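Local coordinates for sterol regulatory element-binding protein cleavage-activating protein (Schizosaccharomyces pombe, PDB 4YHC) that escorts the membrane-bound transcription factor precursor sre1 for processing when sterol or oxygen is low, and is represented here by its cytoplasmic WD40 domain, at residues A190-V198 with E222-I230; L260-G271 with S286-E297. The protein carries 9 engineered substitutions. All blocks are in the same frame, centred on the assembly; numbering follows the deposited sequence.

Contact 1 of 2, residues A190-V198 with E222-I230; sequences ASLTESGEV and ETKKDIYGI. Engineered in segment 190-198: Ser191 (natural residue Cys).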
loop_
_atom_site.group_PDB
_atom_site.type_symbol
_atom_site.label_atom_id
_atom_site.label_comp_id
_atom_site.label_asym_id
_atom_site.label_seq_id
_atom_site.Cartn_x
_atom_site.Cartn_y
_atom_site.Cartn_z
ATOM N N ALA A 190 5.908 10.086 9.572
ATOM C CA ALA A 190 5.256 11.346 9.170
ATOM C C ALA A 190 3.804 11.266 9.576
ATOM O O ALA A 190 3.175 10.230 9.351
ATOM C CB ALA A 190 5.368 11.546 7.662
ATOM N N SER A 191 3.273 12.360 10.155
ATOM C CA SER A 191 1.911 12.399 10.661
ATOM C C SER A 191 1.173 13.675 10.242
ATOM O O SER A 191 1.648 14.769 10.378
ATOM C CB SER A 191 1.900 12.242 12.192
ATOM O OG SER A 191 2.752 11.187 12.618
ATOM N N LEU A 192 0.010 13.509 9.688
ATOM C CA LEU A 192 -0.834 14.635 9.321
ATOM C C LEU A 192 -1.790 14.772 10.472
ATOM O O LEU A 192 -2.479 13.792 10.827
ATOM C CB LEU A 192 -1.604 14.351 8.026
ATOM C CG LEU A 192 -2.721 15.374 7.654
ATOM C CD1 LEU A 192 -2.096 16.741 7.480
ATOM C CD2 LEU A 192 -3.376 14.933 6.370
ATOM N N THR A 193 -1.780 15.940 11.129
ATOM C CA THR A 193 -2.693 16.171 12.275
ATOM C C THR A 193 -3.868 17.057 11.885
ATOM O O THR A 193 -3.831 17.710 10.851
ATOM C CB THR A 193 -1.984 16.859 13.443
ATOM O OG1 THR A 193 -1.376 18.027 12.955
ATOM C CG2 THR A 193 -0.878 16.008 13.999
ATOM N N GLU A 194 -4.911 17.022 12.702
ATOM C CA GLU A 194 -6.103 17.903 12.533
ATOM C C GLU A 194 -5.806 19.396 12.405
ATOM O O GLU A 194 -6.592 20.119 11.831
ATOM C CB GLU A 194 -7.107 17.692 13.642
ATOM C CG GLU A 194 -7.754 16.314 13.621
ATOM C CD GLU A 194 -8.797 16.132 14.721
ATOM O OE1 GLU A 194 -9.145 17.128 15.405
ATOM O OE2 GLU A 194 -9.276 14.983 14.909
ATOM N N SER A 195 -4.660 19.826 12.914
ATOM C CA SER A 195 -4.144 21.172 12.721
ATOM C C SER A 195 -3.780 21.508 11.315
ATOM O O SER A 195 -3.479 22.663 11.042
ATOM C CB SER A 195 -2.842 21.331 13.509
ATOM O OG SER A 195 -2.838 20.460 14.617
ATOM N N GLY A 196 -3.682 20.509 10.439
ATOM C CA GLY A 196 -3.188 20.764 9.105
ATOM C C GLY A 196 -1.684 20.696 8.960
ATOM O O GLY A 196 -1.169 20.791 7.842
ATOM N N GLU A 197 -0.966 20.478 10.056
ATOM C CA GLU A 197 0.499 20.331 9.982
ATOM C C GLU A 197 0.893 18.890 9.634
ATOM O O GLU A 197 0.234 17.925 10.017
ATOM C CB GLU A 197 1.132 20.718 11.323
ATOM C CG GLU A 197 0.743 22.114 11.831
ATOM C CD GLU A 197 1.054 22.352 13.317
ATOM O OE1 GLU A 197 0.275 21.938 14.231
ATOM O OE2 GLU A 197 2.082 22.988 13.576
ATOM N N VAL A 198 1.985 18.740 8.918
ATOM C CA VAL A 198 2.613 17.434 8.864
ATOM C C VAL A 198 3.926 17.497 9.650
ATOM O O VAL A 198 4.792 18.326 9.389
ATOM C CB VAL A 198 2.681 16.792 7.434
ATOM C CG1 VAL A 198 2.514 17.780 6.343
ATOM C CG2 VAL A 198 3.943 15.996 7.244
ATOM N N GLU A 222 -5.730 26.126 2.219
ATOM C CA GLU A 222 -6.363 24.882 1.822
ATOM C C GLU A 222 -6.277 23.901 2.978
ATOM O O GLU A 222 -5.351 23.906 3.755
ATOM C CB GLU A 222 -5.733 24.327 0.547
ATOM C CG GLU A 222 -5.857 25.239 -0.651
ATOM C CD GLU A 222 -5.450 24.577 -1.928
ATOM O OE1 GLU A 222 -4.911 23.425 -1.900
ATOM O OE2 GLU A 222 -5.664 25.191 -2.990
ATOM N N THR A 223 -7.352 23.175 3.160
ATOM C CA THR A 223 -7.350 21.987 3.997
ATOM C C THR A 223 -6.386 20.870 3.424
ATOM O O THR A 223 -6.464 20.515 2.245
ATOM C CB THR A 223 -8.732 21.403 4.009
ATOM O OG1 THR A 223 -9.655 22.432 4.344
ATOM C CG2 THR A 223 -8.851 20.219 5.031
ATOM N N LYS A 224 -5.552 20.354 4.287
ATOM C CA LYS A 224 -4.656 19.181 4.012
ATOM C C LYS A 224 -5.486 17.907 4.126
ATOM O O LYS A 224 -6.236 17.709 5.075
ATOM C CB LYS A 224 -3.491 19.181 4.990
ATOM C CG LYS A 224 -2.364 20.084 4.532
ATOM C CD LYS A 224 -2.720 21.558 4.249
ATOM C CE LYS A 224 -2.453 22.503 5.432
ATOM N NZ LYS A 224 -1.066 22.265 6.004
ATOM N N LYS A 225 -5.378 17.040 3.143
ATOM C CA LYS A 225 -6.295 15.901 3.033
ATOM C C LYS A 225 -5.591 14.544 3.224
ATOM O O LYS A 225 -6.241 13.551 3.609
ATOM C CB LYS A 225 -6.971 15.943 1.668
ATOM C CG LYS A 225 -7.866 17.161 1.408
ATOM C CD LYS A 225 -9.018 17.149 2.399
ATOM C CE LYS A 225 -10.176 18.111 2.075
ATOM N NZ LYS A 225 -10.817 17.816 0.789
ATOM N N ASP A 226 -4.290 14.477 2.920
ATOM C CA ASP A 226 -3.614 13.177 2.989
ATOM C C ASP A 226 -2.106 13.374 2.811
ATOM O O ASP A 226 -1.611 14.399 2.339
ATOM C CB ASP A 226 -4.125 12.213 1.889
ATOM C CG ASP A 226 -4.197 10.747 2.371
ATOM O OD1 ASP A 226 -3.563 10.418 3.431
ATOM O OD2 ASP A 226 -4.852 9.914 1.665
ATOM N N ILE A 227 -1.402 12.348 3.211
ATOM C CA ILE A 227 0.040 12.233 2.960
ATOM C C ILE A 227 0.346 10.839 2.480
ATOM O O ILE A 227 -0.313 9.864 2.888
ATOM C CB ILE A 227 0.889 12.560 4.208
ATOM C CG1 ILE A 227 0.561 11.695 5.427
ATOM C CG2 ILE A 227 0.743 13.994 4.580
ATOM C CD1 ILE A 227 1.471 12.000 6.614
ATOM N N TYR A 228 1.358 10.706 1.603
ATOM C CA TYR A 228 1.689 9.374 1.080
ATOM C C TYR A 228 3.178 9.425 0.771
ATOM O O TYR A 228 3.674 10.450 0.301
ATOM C CB TYR A 228 0.871 9.024 -0.185
ATOM C CG TYR A 228 1.036 7.582 -0.623
ATOM C CD1 TYR A 228 2.084 7.228 -1.479
ATOM C CD2 TYR A 228 0.200 6.572 -0.167
ATOM C CE1 TYR A 228 2.294 5.914 -1.865
ATOM C CE2 TYR A 228 0.397 5.226 -0.613
ATOM C CZ TYR A 228 1.463 4.953 -1.426
ATOM O OH TYR A 228 1.757 3.721 -1.900
ATOM N N GLY A 229 3.891 8.363 1.058
ATOM C CA GLY A 229 5.385 8.376 0.900
ATOM C C GLY A 229 5.892 7.413 -0.165
ATOM O O GLY A 229 5.269 6.388 -0.415
ATOM N N ILE A 230 6.957 7.762 -0.861
ATOM C CA ILE A 230 7.731 6.758 -1.677
ATOM C C ILE A 230 9.072 6.718 -0.953
ATOM O O ILE A 230 9.921 7.615 -1.100
ATOM C CB ILE A 230 7.948 7.176 -3.104
ATOM C CG1 ILE A 230 6.656 7.659 -3.715
ATOM C CG2 ILE A 230 8.706 6.137 -3.944
ATOM C CD1 ILE A 230 5.936 6.687 -4.518
#

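Contact 2 of 2, residues L260-G271 with S286-E297; sequences LPPIKVNTFSVG and SISFCFTHAVTE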
loop_
_atom_site.group_PDB
_atom_site.type_symbol
_atom_site.label_atom_id
_atom_site.label_comp_id
_atom_site.label_asym_id
_atom_site.label_seq_id
_atom_site.Cartn_x
_atom_site.Cartn_y
_atom_site.Cartn_z
ATOM N N LEU A 260 -4.629 19.289 -8.961
ATOM C CA LEU A 260 -5.681 18.282 -8.816
ATOM C C LEU A 260 -6.966 18.920 -8.335
ATOM O O LEU A 260 -6.961 19.986 -7.735
ATOM C CB LEU A 260 -5.288 17.164 -7.796
ATOM C CG LEU A 260 -4.145 16.288 -8.339
ATOM C CD1 LEU A 260 -3.705 15.356 -7.215
ATOM C CD2 LEU A 260 -4.505 15.474 -9.588
ATOM N N PRO A 261 -8.058 18.225 -8.508
ATOM C CA PRO A 261 -9.294 18.659 -7.851
ATOM C C PRO A 261 -9.279 18.261 -6.407
ATOM O O PRO A 261 -8.298 17.610 -5.939
ATOM C CB PRO A 261 -10.376 17.928 -8.636
ATOM C CG PRO A 261 -9.729 16.736 -9.170
ATOM C CD PRO A 261 -8.275 17.064 -9.414
ATOM N N PRO A 262 -10.316 18.681 -5.671
ATOM C CA PRO A 262 -10.383 18.463 -4.286
ATOM C C PRO A 262 -10.400 16.976 -3.995
ATOM O O PRO A 262 -11.089 16.239 -4.667
ATOM C CB PRO A 262 -11.729 19.076 -3.900
ATOM C CG PRO A 262 -12.001 20.103 -4.957
ATOM C CD PRO A 262 -11.450 19.538 -6.175
ATOM N N ILE A 263 -9.673 16.578 -2.971
ATOM C CA ILE A 263 -9.400 15.150 -2.678
ATOM C C ILE A 263 -10.070 14.832 -1.372
ATOM O O ILE A 263 -10.014 15.586 -0.414
ATOM C CB ILE A 263 -7.875 14.921 -2.627
ATOM C CG1 ILE A 263 -7.339 14.931 -4.044
ATOM C CG2 ILE A 263 -7.465 13.608 -1.900
ATOM C CD1 ILE A 263 -5.843 15.095 -4.097
ATOM N N LYS A 264 -10.755 13.720 -1.321
ATOM C CA LYS A 264 -11.346 13.256 -0.093
ATOM C C LYS A 264 -10.348 12.789 0.912
ATOM O O LYS A 264 -9.406 12.104 0.574
ATOM C CB LYS A 264 -12.318 12.145 -0.423
ATOM C CG LYS A 264 -13.181 11.776 0.730
ATOM C CD LYS A 264 -14.368 10.966 0.219
ATOM C CE LYS A 264 -15.127 10.321 1.365
ATOM N NZ LYS A 264 -15.298 11.370 2.432
ATOM N N VAL A 265 -10.502 13.211 2.158
ATOM C CA VAL A 265 -9.571 12.892 3.167
ATOM C C VAL A 265 -9.250 11.367 3.227
ATOM O O VAL A 265 -10.078 10.504 3.039
ATOM C CB VAL A 265 -9.978 13.468 4.555
ATOM C CG1 VAL A 265 -11.264 12.758 5.016
ATOM C CG2 VAL A 265 -8.846 13.171 5.528
ATOM N N ASN A 266 -7.983 11.067 3.365
ATOM C CA ASN A 266 -7.501 9.697 3.442
ATOM C C ASN A 266 -7.771 8.791 2.292
ATOM O O ASN A 266 -7.939 7.585 2.467
ATOM C CB ASN A 266 -8.065 9.051 4.688
ATOM C CG ASN A 266 -7.027 8.949 5.744
ATOM O OD1 ASN A 266 -5.922 8.382 5.509
ATOM N ND2 ASN A 266 -7.328 9.471 6.899
ATOM N N THR A 267 -7.888 9.320 1.096
ATOM C CA THR A 267 -8.154 8.412 -0.023
ATOM C C THR A 267 -7.092 8.400 -1.109
ATOM O O THR A 267 -7.348 7.807 -2.141
ATOM C CB THR A 267 -9.488 8.755 -0.688
ATOM O OG1 THR A 267 -9.386 10.093 -1.269
ATOM C CG2 THR A 267 -10.623 8.738 0.412
ATOM N N PHE A 268 -5.960 9.048 -0.868
ATOM C CA PHE A 268 -4.940 9.304 -1.832
ATOM C C PHE A 268 -3.790 8.256 -1.796
ATOM O O PHE A 268 -3.258 7.961 -0.741
ATOM C CB PHE A 268 -4.368 10.696 -1.556
ATOM C CG PHE A 268 -3.306 11.160 -2.548
ATOM C CD1 PHE A 268 -3.647 11.725 -3.756
ATOM C CD2 PHE A 268 -1.974 11.118 -2.230
ATOM C CE1 PHE A 268 -2.696 12.190 -4.639
ATOM C CE2 PHE A 268 -0.993 11.524 -3.117
ATOM C CZ PHE A 268 -1.349 12.066 -4.333
ATOM N N SER A 269 -3.379 7.753 -2.939
ATOM C CA SER A 269 -2.156 6.955 -2.994
ATOM C C SER A 269 -1.403 7.251 -4.279
ATOM O O SER A 269 -1.939 7.939 -5.210
ATOM C CB SER A 269 -2.455 5.466 -2.811
ATOM O OG SER A 269 -3.263 5.056 -3.839
ATOM N N VAL A 270 -0.149 6.766 -4.323
ATOM C CA VAL A 270 0.728 7.035 -5.459
ATOM C C VAL A 270 1.403 5.783 -5.894
ATOM O O VAL A 270 1.832 5.025 -5.067
ATOM C CB VAL A 270 1.819 8.058 -5.110
ATOM C CG1 VAL A 270 2.748 8.391 -6.319
ATOM C CG2 VAL A 270 1.188 9.286 -4.529
ATOM N N GLY A 271 1.546 5.564 -7.166
ATOM C CA GLY A 271 2.540 4.526 -7.598
ATOM C C GLY A 271 3.443 5.136 -8.659
ATOM O O GLY A 271 3.004 6.041 -9.395
ATOM N N SER A 286 7.050 6.950 -15.049
ATOM C CA SER A 286 5.640 7.477 -14.900
ATOM C C SER A 286 5.244 7.619 -13.467
ATOM O O SER A 286 5.897 7.008 -12.596
ATOM C CB SER A 286 4.577 6.666 -15.613
ATOM O OG SER A 286 4.396 5.355 -15.093
ATOM N N ILE A 287 4.238 8.472 -13.203
ATOM C CA ILE A 287 3.709 8.627 -11.850
ATOM C C ILE A 287 2.210 8.500 -11.994
ATOM O O ILE A 287 1.626 9.116 -12.921
ATOM C CB ILE A 287 4.016 10.016 -11.293
ATOM C CG1 ILE A 287 5.471 10.369 -11.479
ATOM C CG2 ILE A 287 3.594 10.129 -9.819
ATOM C CD1 ILE A 287 5.815 11.796 -11.054
ATOM N N SER A 288 1.571 7.822 -11.049
ATOM C CA SER A 288 0.101 7.633 -11.046
ATOM C C SER A 288 -0.398 7.965 -9.679
ATOM O O SER A 288 0.213 7.538 -8.631
ATOM C CB SER A 288 -0.295 6.214 -11.311
ATOM O OG SER A 288 0.097 5.735 -12.564
ATOM N N PHE A 289 -1.518 8.698 -9.657
ATOM C CA PHE A 289 -2.227 9.042 -8.402
ATOM C C PHE A 289 -3.585 8.371 -8.454
ATOM O O PHE A 289 -4.198 8.312 -9.542
ATOM C CB PHE A 289 -2.507 10.544 -8.232
ATOM C CG PHE A 289 -1.324 11.416 -8.210
ATOM C CD1 PHE A 289 -0.137 11.022 -7.583
ATOM C CD2 PHE A 289 -1.366 12.665 -8.748
ATOM C CE1 PHE A 289 0.981 11.850 -7.542
ATOM C CE2 PHE A 289 -0.254 13.498 -8.695
ATOM C CZ PHE A 289 0.949 13.057 -8.126
ATOM N N CYS A 290 -4.067 7.945 -7.300
ATOM C CA CYS A 290 -5.408 7.440 -7.109
ATOM C C CYS A 290 -6.001 8.202 -5.970
ATOM O O CYS A 290 -5.383 8.372 -4.942
ATOM C CB CYS A 290 -5.405 5.937 -6.742
ATOM S SG CYS A 290 -7.062 5.260 -6.467
ATOM N N PHE A 291 -7.236 8.630 -6.137
ATOM C CA PHE A 291 -7.982 9.343 -5.057
ATOM C C PHE A 291 -9.503 9.316 -5.302
ATOM O O PHE A 291 -9.957 8.915 -6.377
ATOM C CB PHE A 291 -7.441 10.771 -4.871
ATOM C CG PHE A 291 -7.647 11.635 -6.060
ATOM C CD1 PHE A 291 -6.710 11.717 -7.063
ATOM C CD2 PHE A 291 -8.831 12.358 -6.182
ATOM C CE1 PHE A 291 -6.918 12.551 -8.149
ATOM C CE2 PHE A 291 -9.057 13.166 -7.257
ATOM C CZ PHE A 291 -8.112 13.264 -8.254
ATOM N N THR A 292 -10.247 9.644 -4.256
ATOM C CA THR A 292 -11.679 9.903 -4.340
ATOM C C THR A 292 -11.917 11.372 -4.362
ATOM O O THR A 292 -11.398 12.143 -3.565
ATOM C CB THR A 292 -12.410 9.258 -3.173
ATOM O OG1 THR A 292 -12.129 7.856 -3.236
ATOM C CG2 THR A 292 -13.968 9.460 -3.257
ATOM N N HIS A 293 -12.614 11.764 -5.392
ATOM C CA HIS A 293 -12.891 13.149 -5.680
ATOM C C HIS A 293 -13.852 13.627 -4.578
ATOM O O HIS A 293 -14.911 12.983 -4.323
ATOM C CB HIS A 293 -13.540 13.169 -7.059
ATOM C CG HIS A 293 -13.550 14.508 -7.710
ATOM N ND1 HIS A 293 -14.234 15.605 -7.184
ATOM C CD2 HIS A 293 -12.936 14.941 -8.819
ATOM C CE1 HIS A 293 -14.061 16.637 -7.996
ATOM N NE2 HIS A 293 -13.285 16.251 -8.995
ATOM N N ALA A 294 -13.471 14.667 -3.870
ATOM C CA ALA A 294 -14.275 15.209 -2.801
ATOM C C ALA A 294 -15.618 15.815 -3.224
ATOM O O ALA A 294 -16.507 15.938 -2.405
ATOM C CB ALA A 294 -13.479 16.261 -2.024
ATOM N N VAL A 295 -15.809 16.134 -4.482
ATOM C CA VAL A 295 -17.042 16.710 -4.972
ATOM C C VAL A 295 -17.957 15.616 -5.445
ATOM O O VAL A 295 -19.038 15.456 -4.914
ATOM C CB VAL A 295 -16.856 17.739 -6.104
ATOM C CG1 VAL A 295 -18.234 18.327 -6.564
ATOM C CG2 VAL A 295 -15.905 18.845 -5.657
ATOM N N THR A 296 -17.516 14.830 -6.402
ATOM C CA THR A 296 -18.392 13.776 -7.008
ATOM C C THR A 296 -18.346 12.413 -6.305
ATOM O O THR A 296 -19.092 11.519 -6.647
ATOM C CB THR A 296 -17.955 13.535 -8.452
ATOM O OG1 THR A 296 -16.589 13.132 -8.470
ATOM C CG2 THR A 296 -18.075 14.859 -9.272
ATOM N N GLU A 297 -17.460 12.277 -5.318
ATOM C CA GLU A 297 -17.201 11.016 -4.693
ATOM C C GLU A 297 -16.886 9.883 -5.667
ATOM O O GLU A 297 -17.048 8.745 -5.310
ATOM C CB GLU A 297 -18.374 10.638 -3.775
ATOM C CG GLU A 297 -18.532 11.636 -2.639
ATOM C CD GLU A 297 -17.876 11.211 -1.335
ATOM O OE1 GLU A 297 -18.003 11.958 -0.326
ATOM O OE2 GLU A 297 -17.220 10.135 -1.307
HETATM O O HOH W 1 -9.577 6.428 -3.495
#

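Contact 1 of 2, residues A190-V198 with E222-I230
Leu192 reaches from the end of strand 187-193 to the backbone that leads from Lys224 into strand 226-230. Its CB lies beside the branches of Ile227, 4.1 Å from Ile227 CD1 and slightly farther from CG2. CG stands opposite the backbone N (chi1 170°), which carries the branched end, CG with its two methyls, on past Ile227, and there the methyls part. Leu192 CD1 rests against Lys224 CB at 3.8 Å, the two side chains running at a slant to each other, while Leu192 CD2 drops onto the main chain, 3.6 Å from Asp226 N. That piece of main chain is a classic beta bulge, in which Lys225 and Asp226 both face one residue of strand 235-239. Ile227 in turn reaches back: its CD1 lies by the backbone of 190-192, 3.7 Å from Ala190 O and 3.7 Å from Leu192 N, and also touches the methyl of Ala190. This is the packing of neighbouring blades in a WD40 beta-propeller. Strand 187-193 belongs to the predicted fourth repeat, and 226-230 is the first strand of the next four-stranded sheet. The two strand axes run antiparallel (171°) and 7.4 Å apart. No backbone hydrogen bond links these segments; aliphatic side chains, chiefly Leu192 and Ile227, lie between them. Asp226 turns its CB away from this layer; its OD1 accepts Ile227 N and pairs with Lys177 of strand 175-182. Beyond Leu192, a type I turn from Thr193 to Gly196 brings Gly196 O over the bent Lys224 chain. Lys224 NZ is modelled 2.4 Å from Gly196 O, too short for the exact geometry to be trusted.

Contact 2 of 2, residues L260-G271 with S286-E297
Thr267 OG1 links its own turn to the facing strand: it gives its proton to Lys264 O at 2.7 Å, across a type II turn, and accepts Thr292 N at 3.1 Å in a nearly straight bond (164°). A valine here would probably leave Thr292 N without this acceptor and Lys264 O without the hydroxyl's bond, so that the turn is less firmly held. Lys264 N meets Thr292 O at 2.8 Å, and Ala294 N approaches Pro262 O from above the carbonyl plane. One water spans Thr267 O and Thr292 OG1. Farther along, Ser269 with Cys290 and Gly271 with Ser288 form hydrogen-bonded antiparallel pairs, each closed by two backbone bonds, and Val270 with Phe289 is the non-hydrogen-bonded pair between them. Toward solvent, Lys264 NZ and Glu297 OE1 make a long salt bridge. The apolar packing centres on three phenylalanines, joined by aliphatic side chains. Phe268 CZ lies over one face of the Phe289 ring, 3.6 Å from Phe289 CD1, with the two planes inclined at 44°. Val270 CG2 and Leu260 CD1 reach that ring obliquely. Phe291 CG sits between its backbone N and carbonyl carbon (chi1 64°), lifting the ring under Ile263, whose CG1 makes a CH-pi contact 4.0 Å from the Phe291 ring centroid. Leu260 CD2 and Pro261 CG meet the same ring near CE1 and CZ. Pro261 CB also packs 3.4 Å from His293 NE2. By their paired backbones, strands 269-278 and 281-292 make an antiparallel beta hairpin, entered through the loop from strand 253-259 that links one blade of the propeller to the next.

In the fold
Contact 1 is the more buried and by far the smaller: two sheets laid against each other through aliphatic side chains. Contact 2, partly buried, pairs two strands of one sheet by backbone hydrogen bonds and adds the loop that leads into them, with aromatic packing inside and a prolyl and charged margin toward solvent. They hold different elements, yet residues 222-230 touch both. Strand 226-230 offers Ile227 to the preceding blade, while Asp226 OD2 probably accepts Phe268 N; Lys225 NZ, in a salt bridge with Asp241, probably bonds Ile263 O. At the bulge, the polar ends of Lys225 and Asp226 thus meet 260-271, and the two contacts join three successive parts of the propeller in series along the chain.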